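Local atomic coordinates of McyG protein (Microcystis aeruginosa PCC 7806, PDB entry 4R0M), a protein that probably activates phenylalanine or a related acid as its adenylate and passes it to a carrier-protein domain during microcystin assembly. Residues A471-D474 and T479-L482; P515-P520 and K541-G546; A449-T454 and Q509-A514. All coordinates share one frame; numbering follows the deposited sequence.

Overall arrangement
All three contacts belong to the last part of the adenylation domain, on one side of the chain's centre. Interaction 1 is a hairpin; its second strand, 479-486, also borders strand 517-520 of interaction 2, and a probable hydrogen bond from Ala-516 N to Leu-482 O (2.8 Å) joins the two, whose centres lie about 11 Å apart. Phe-543 of interaction 2 also packs against Val-472 of the hairpin, its CE2 being 3.8 Å from Val-472 CG2. Interaction 3 closes a loop that contains interaction 1, about 15 Å away between centres, and meets it through Leu-482. In interaction 3 the Glu-451 side chain is about 12 Å from the bound phenylalanyl-adenylate.

Interaction 1 of 3, residues A471-D474 and T479-L482; sequences AVFD and TDLL
Phe-473 and Asp-480 lie opposite each other as a non-hydrogen-bonded pair, and the phenylalanine side chain can be followed outward toward its partner strand. Its CB is 3.6 Å from Asp-480 OD1. CG is then carried anti to the backbone N (chi1 -174°), which sends the ring diagonally across toward Thr-479. CD1 comes closest, 3.3 Å from Asp-480 OD1, with the carboxylate oxygen at the ring edge and near its plane, where the aryl hydrogens offer a weakly positive rim; the two planes are 63° apart. Further out, CE1 passes obliquely by the backbone of Thr-479, 3.8 Å from its N, and CZ ends a little farther from that same atom.

The two strands form an antiparallel beta hairpin in the C-terminal part of this ANL-family adenylation domain; its first strand is an outer strand of the small three-stranded sheet and its second is the middle strand. Val-472 and Leu-481 make one hydrogen-bonded pair: Leu-481 N reaches Val-472 O at 2.8 Å in a nearly straight bond (172° at the hydrogen), while Val-472 N to Leu-481 O is longer at 3.1 Å. Asp-474 and Thr-479 make the other, nearest the turn, with Asp-474 N 2.8 Å from Thr-479 O and a return bond from Thr-479 N to Asp-474 O.

On the face away from Phe-473, Leu-481 lays CD1 3.8 Å from Asp-474 CB. The carboxylate beyond that CB turns to the connecting loop, where Asp-474 OD2 forms a salt bridge with Arg-477 NE.

Interaction 2 of 3, residues P515-P520 and K541-G546; sequences PAYVIP and KDFEQG
Phe-543 reaches from helix 536-545 to Tyr-517 and Ile-519 on strand 517-520, joining a helix to one face of a small mixed sheet. That strand runs parallel to its neighbour 479-486, and helix 498-511 connects the two in a beta-alpha-beta crossover within the C-terminal part of the adenylation domain.

The aromatic part of the contact is the pair Tyr-517 and Phe-543. Their rings meet obliquely, with planes inclined at 52° and centroids 5.5 Å apart. Tyr-517 CD2 and CE2 meet the far end of the phenylalanine, with Tyr-517 CD2 3.7 Å from Phe-543 CZ. With CG anti to the helix backbone N (chi1 170°), Phe-543 extends its ring away from the helix far enough to reach the strand.

The aliphatic part comes from Ile-519, two residues on and on the same side of the strand as Tyr-517. Only its CD1 does the touching, coming obliquely to the phenylalanine ring. Ile-552 of helix 549-558 touches all three side chains, so this helix shares the cover of the same sheet face, whereas Val-518 packs on Val-500 and Ile-503 of helix 498-511.

No hydrogen bond crosses between the two segments. Backbone bonds tie Ile-519 to Ile-484 and Phe-486 of the neighbouring strand. Ile-519 CD1 ends 3.9 Å from Phe-543 CD1.

Interaction 3 of 3, residues A449-T454 and Q509-A514; sequences AHELET and QKFGIA
His-450 O, on the turn of helix that brings Glu-451 and Leu-452 against Phe-511, is gripped by two donors: Thr-454 N at 2.8 Å and Thr-454 OG1 at 2.7 Å. They reach it from opposite faces of the carbonyl plane, the hydroxyl standing 37° out of it. The contact packs helix 449-457 against the end of helix 498-511 in the C-terminal part of the adenylation domain, where Gly-512 leaves helical geometry with positive phi.

Phe-511 bridges the two helices. Leu-452 makes a CH-pi contact, its CD2 over the ring centre, 3.7 Å from the centroid and 8° off the normal. Its first torsion sets CG beside the backbone N, and the second (chi2 155°) sends CD2 over Phe-511. The ring's far end meets the helix backbone, with CZ 3.8 Å from Leu-452 N. Replacing Phe-511 with an alanine would probably leave Leu-452 CD2 without its aromatic face and open a gap between the helices. Val-507 and Ile-440 also touch Leu-452. Glu-451 comes at the edge instead: its CB is 3.9 Å from Phe-511 CZ, and its OE1 lies near the ring plane, 3.8 Å from Phe-511 CE1.

Interaction 1 of 3, residues A471-D474 and T479-L482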
# COMPACT_ATOMS: atom_id res chain seq x y z
N ALA A 471 14.58 -2.38 17.22
CA ALA A 471 15.42 -2.21 18.40
C ALA A 471 14.70 -1.48 19.54
O ALA A 471 14.11 -0.42 19.32
CB ALA A 471 16.71 -1.49 18.04
N VAL A 472 14.75 -2.06 20.74
CA VAL A 472 14.26 -1.40 21.95
C VAL A 472 15.41 -1.12 22.90
O VAL A 472 16.44 -1.81 22.87
CB VAL A 472 13.14 -2.19 22.67
CG1 VAL A 472 12.08 -2.69 21.69
CG2 VAL A 472 13.70 -3.36 23.48
N PHE A 473 15.25 -0.10 23.75
CA PHE A 473 16.24 0.20 24.77
C PHE A 473 15.87 -0.48 26.09
O PHE A 473 14.78 -0.25 26.63
CB PHE A 473 16.37 1.72 24.96
CG PHE A 473 17.47 2.12 25.90
CD1 PHE A 473 18.81 2.02 25.53
CD2 PHE A 473 17.16 2.62 27.17
CE1 PHE A 473 19.82 2.39 26.40
CE2 PHE A 473 18.17 3.00 28.04
CZ PHE A 473 19.50 2.88 27.66
N ASP A 474 16.77 -1.32 26.59
CA ASP A 474 16.56 -2.00 27.86
C ASP A 474 17.06 -1.11 29.01
O ASP A 474 18.25 -0.80 29.09
CB ASP A 474 17.27 -3.36 27.88
CG ASP A 474 16.99 -4.16 29.14
OD1 ASP A 474 15.92 -3.96 29.76
OD2 ASP A 474 17.84 -5.00 29.50
N THR A 479 21.19 -0.88 27.82
CA THR A 479 21.69 -1.22 26.49
C THR A 479 20.57 -1.49 25.47
O THR A 479 19.43 -1.78 25.84
CB THR A 479 22.69 -2.40 26.54
OG1 THR A 479 23.31 -2.56 25.25
CG2 THR A 479 21.99 -3.71 26.94
N ASP A 480 20.92 -1.39 24.19
CA ASP A 480 19.96 -1.60 23.10
C ASP A 480 19.87 -3.06 22.68
O ASP A 480 20.88 -3.72 22.46
CB ASP A 480 20.32 -0.72 21.90
CG ASP A 480 19.94 0.73 22.11
OD1 ASP A 480 18.75 1.01 22.37
OD2 ASP A 480 20.84 1.60 22.01
N LEU A 481 18.64 -3.55 22.56
CA LEU A 481 18.39 -4.93 22.16
C LEU A 481 17.78 -5.00 20.76
O LEU A 481 16.91 -4.19 20.41
CB LEU A 481 17.47 -5.64 23.17
CG LEU A 481 17.80 -5.65 24.67
CD1 LEU A 481 16.65 -6.28 25.45
CD2 LEU A 481 19.11 -6.36 24.98
N LEU A 482 18.24 -5.97 19.97
CA LEU A 482 17.63 -6.26 18.68
C LEU A 482 16.59 -7.35 18.86
O LEU A 482 16.88 -8.43 19.38
CB LEU A 482 18.70 -6.71 17.67
CG LEU A 482 18.22 -7.30 16.34
CD1 LEU A 482 17.57 -6.25 15.45
CD2 LEU A 482 19.36 -7.99 15.61

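Interaction 2 of 3, residues P515-P520 and K541-G546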
# COMPACT_ATOMS: atom_id res chain seq x y z
N PRO A 515 20.26 -11.14 17.73
CA PRO A 515 18.96 -10.80 18.32
C PRO A 515 18.88 -11.25 19.77
O PRO A 515 19.23 -12.39 20.09
CB PRO A 515 17.96 -11.59 17.46
CG PRO A 515 18.76 -12.69 16.85
CD PRO A 515 20.13 -12.14 16.66
N ALA A 516 18.44 -10.34 20.65
CA ALA A 516 18.23 -10.68 22.06
C ALA A 516 17.05 -11.64 22.20
O ALA A 516 17.14 -12.62 22.95
CB ALA A 516 18.00 -9.42 22.88
N TYR A 517 15.98 -11.37 21.46
CA TYR A 517 14.79 -12.23 21.46
C TYR A 517 14.34 -12.55 20.04
O TYR A 517 14.36 -11.69 19.16
CB TYR A 517 13.65 -11.58 22.23
CG TYR A 517 13.99 -11.19 23.66
CD1 TYR A 517 13.93 -12.13 24.69
CD2 TYR A 517 14.36 -9.89 23.97
CE1 TYR A 517 14.24 -11.78 25.99
CE2 TYR A 517 14.67 -9.52 25.28
CZ TYR A 517 14.61 -10.48 26.28
OH TYR A 517 14.91 -10.12 27.57
N VAL A 518 13.94 -13.80 19.83
CA VAL A 518 13.37 -14.24 18.55
C VAL A 518 12.02 -14.91 18.83
O VAL A 518 11.97 -16.01 19.38
CB VAL A 518 14.30 -15.21 17.79
CG1 VAL A 518 13.69 -15.60 16.45
CG2 VAL A 518 15.67 -14.59 17.58
N ILE A 519 10.94 -14.23 18.45
CA ILE A 519 9.59 -14.65 18.81
C ILE A 519 8.78 -15.15 17.60
O ILE A 519 8.48 -14.37 16.69
CB ILE A 519 8.81 -13.52 19.51
CG1 ILE A 519 9.67 -12.83 20.57
CG2 ILE A 519 7.52 -14.07 20.11
CD1 ILE A 519 9.35 -11.37 20.79
N PRO A 520 8.43 -16.45 17.59
CA PRO A 520 7.51 -17.01 16.60
C PRO A 520 6.11 -16.46 16.81
O PRO A 520 5.69 -16.23 17.94
CB PRO A 520 7.54 -18.51 16.90
CG PRO A 520 8.80 -18.74 17.66
CD PRO A 520 8.99 -17.49 18.47
N LYS A 541 5.31 -2.26 20.47
CA LYS A 541 4.41 -2.08 21.62
C LYS A 541 4.01 -3.41 22.23
O LYS A 541 4.13 -3.59 23.44
CB LYS A 541 3.18 -1.26 21.23
CG LYS A 541 3.40 0.24 21.30
CD LYS A 541 2.09 0.99 21.50
CE LYS A 541 2.35 2.42 21.94
NZ LYS A 541 1.09 3.15 22.26
N ASP A 542 3.57 -4.35 21.39
CA ASP A 542 3.20 -5.70 21.84
C ASP A 542 4.29 -6.34 22.70
O ASP A 542 4.00 -6.93 23.75
CB ASP A 542 2.89 -6.61 20.64
CG ASP A 542 1.53 -6.32 20.01
OD1 ASP A 542 0.67 -5.67 20.65
OD2 ASP A 542 1.31 -6.75 18.85
N PHE A 543 5.54 -6.22 22.26
CA PHE A 543 6.70 -6.73 22.99
C PHE A 543 6.88 -6.05 24.35
O PHE A 543 7.19 -6.70 25.35
CB PHE A 543 7.97 -6.59 22.14
CG PHE A 543 9.25 -6.87 22.88
CD1 PHE A 543 9.70 -8.17 23.06
CD2 PHE A 543 10.00 -5.82 23.41
CE1 PHE A 543 10.87 -8.43 23.75
CE2 PHE A 543 11.18 -6.08 24.10
CZ PHE A 543 11.62 -7.38 24.27
N GLU A 544 6.68 -4.73 24.38
CA GLU A 544 6.88 -3.94 25.59
C GLU A 544 5.75 -4.04 26.61
O GLU A 544 5.80 -3.41 27.67
CB GLU A 544 7.14 -2.47 25.22
CG GLU A 544 8.47 -2.23 24.51
CD GLU A 544 8.62 -0.81 23.99
OE1 GLU A 544 7.59 -0.16 23.66
OE2 GLU A 544 9.77 -0.34 23.89
N GLN A 545 4.73 -4.84 26.31
CA GLN A 545 3.57 -5.00 27.21
C GLN A 545 3.84 -5.89 28.44
O GLN A 545 3.66 -5.44 29.56
CB GLN A 545 2.30 -5.44 26.46
CG GLN A 545 1.96 -4.65 25.20
CD GLN A 545 1.58 -3.19 25.45
OE1 GLN A 545 2.23 -2.49 26.23
NE2 GLN A 545 0.54 -2.73 24.77
N GLY A 546 4.28 -7.14 28.25
CA GLY A 546 4.59 -7.74 26.97
C GLY A 546 3.70 -8.91 26.63
O GLY A 546 3.49 -9.82 27.44

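Interaction 3 of 3, residues A449-T454 and Q509-A514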
# COMPACT_ATOMS: atom_id res chain seq x y z
N ALA A 449 16.75 -2.54 9.01
CA ALA A 449 15.77 -3.61 9.24
C ALA A 449 15.55 -4.54 8.05
O ALA A 449 15.47 -5.76 8.22
CB ALA A 449 14.45 -3.02 9.71
N HIS A 450 15.45 -3.96 6.85
CA HIS A 450 15.17 -4.74 5.64
C HIS A 450 16.24 -5.75 5.33
O HIS A 450 15.92 -6.88 4.94
CB HIS A 450 14.90 -3.82 4.44
CG HIS A 450 16.15 -3.23 3.82
ND1 HIS A 450 16.79 -2.17 4.35
CD2 HIS A 450 16.86 -3.59 2.68
CE1 HIS A 450 17.86 -1.87 3.59
NE2 HIS A 450 17.90 -2.74 2.56
N GLU A 451 17.50 -5.37 5.50
CA GLU A 451 18.64 -6.29 5.32
C GLU A 451 18.52 -7.46 6.28
O GLU A 451 18.62 -8.62 5.86
CB GLU A 451 19.96 -5.57 5.58
CG GLU A 451 20.47 -4.70 4.44
CD GLU A 451 21.82 -4.09 4.76
OE1 GLU A 451 22.77 -4.84 5.04
OE2 GLU A 451 21.92 -2.84 4.73
N LEU A 452 18.32 -7.15 7.56
CA LEU A 452 18.14 -8.16 8.59
C LEU A 452 16.99 -9.09 8.24
O LEU A 452 17.16 -10.31 8.24
CB LEU A 452 17.91 -7.50 9.96
CG LEU A 452 19.09 -6.75 10.57
CD1 LEU A 452 18.61 -5.68 11.54
CD2 LEU A 452 20.06 -7.70 11.25
N GLU A 453 15.84 -8.50 7.92
CA GLU A 453 14.64 -9.25 7.54
C GLU A 453 14.86 -10.14 6.32
O GLU A 453 14.45 -11.30 6.32
CB GLU A 453 13.46 -8.30 7.32
CG GLU A 453 12.83 -7.80 8.61
CD GLU A 453 12.20 -6.42 8.46
OE1 GLU A 453 11.81 -6.04 7.34
OE2 GLU A 453 12.10 -5.72 9.49
N THR A 454 15.53 -9.60 5.29
CA THR A 454 15.84 -10.37 4.09
C THR A 454 16.74 -11.56 4.44
O THR A 454 16.48 -12.68 4.00
CB THR A 454 16.51 -9.51 3.00
OG1 THR A 454 15.71 -8.35 2.74
CG2 THR A 454 16.69 -10.29 1.70
N GLN A 509 26.35 -14.48 12.21
CA GLN A 509 27.35 -14.81 11.19
C GLN A 509 27.48 -13.74 10.12
O GLN A 509 28.58 -13.49 9.63
CB GLN A 509 27.01 -16.16 10.53
CG GLN A 509 27.13 -17.38 11.44
CD GLN A 509 28.55 -17.68 11.89
OE1 GLN A 509 29.52 -17.29 11.24
NE2 GLN A 509 28.68 -18.40 13.00
N LYS A 510 26.36 -13.10 9.76
CA LYS A 510 26.34 -12.13 8.67
C LYS A 510 26.52 -10.68 9.12
O LYS A 510 27.10 -9.87 8.39
CB LYS A 510 25.05 -12.26 7.84
CG LYS A 510 24.82 -13.64 7.22
CD LYS A 510 25.78 -13.94 6.08
CE LYS A 510 25.53 -15.33 5.50
NZ LYS A 510 26.49 -15.68 4.42
N PHE A 511 26.04 -10.36 10.32
CA PHE A 511 26.03 -8.97 10.79
C PHE A 511 26.98 -8.66 11.95
O PHE A 511 27.36 -7.51 12.15
CB PHE A 511 24.60 -8.53 11.14
CG PHE A 511 23.69 -8.40 9.95
CD1 PHE A 511 23.60 -7.19 9.27
CD2 PHE A 511 22.93 -9.48 9.52
CE1 PHE A 511 22.77 -7.06 8.17
CE2 PHE A 511 22.10 -9.35 8.42
CZ PHE A 511 22.01 -8.15 7.74
N GLY A 512 27.35 -9.69 12.71
CA GLY A 512 28.24 -9.51 13.86
C GLY A 512 27.51 -9.15 15.15
O GLY A 512 28.13 -9.06 16.21
N ILE A 513 26.21 -8.93 15.05
CA ILE A 513 25.35 -8.70 16.21
C ILE A 513 24.26 -9.76 16.26
O ILE A 513 23.94 -10.38 15.25
CB ILE A 513 24.73 -7.28 16.22
CG1 ILE A 513 23.98 -7.00 14.91
CG2 ILE A 513 25.80 -6.23 16.50
CD1 ILE A 513 22.95 -5.89 15.00
N ALA A 514 23.69 -9.95 17.44
CA ALA A 514 22.70 -11.00 17.65
C ALA A 514 21.35 -10.46 18.12
O ALA A 514 21.30 -9.45 18.81
CB ALA A 514 23.23 -12.02 18.64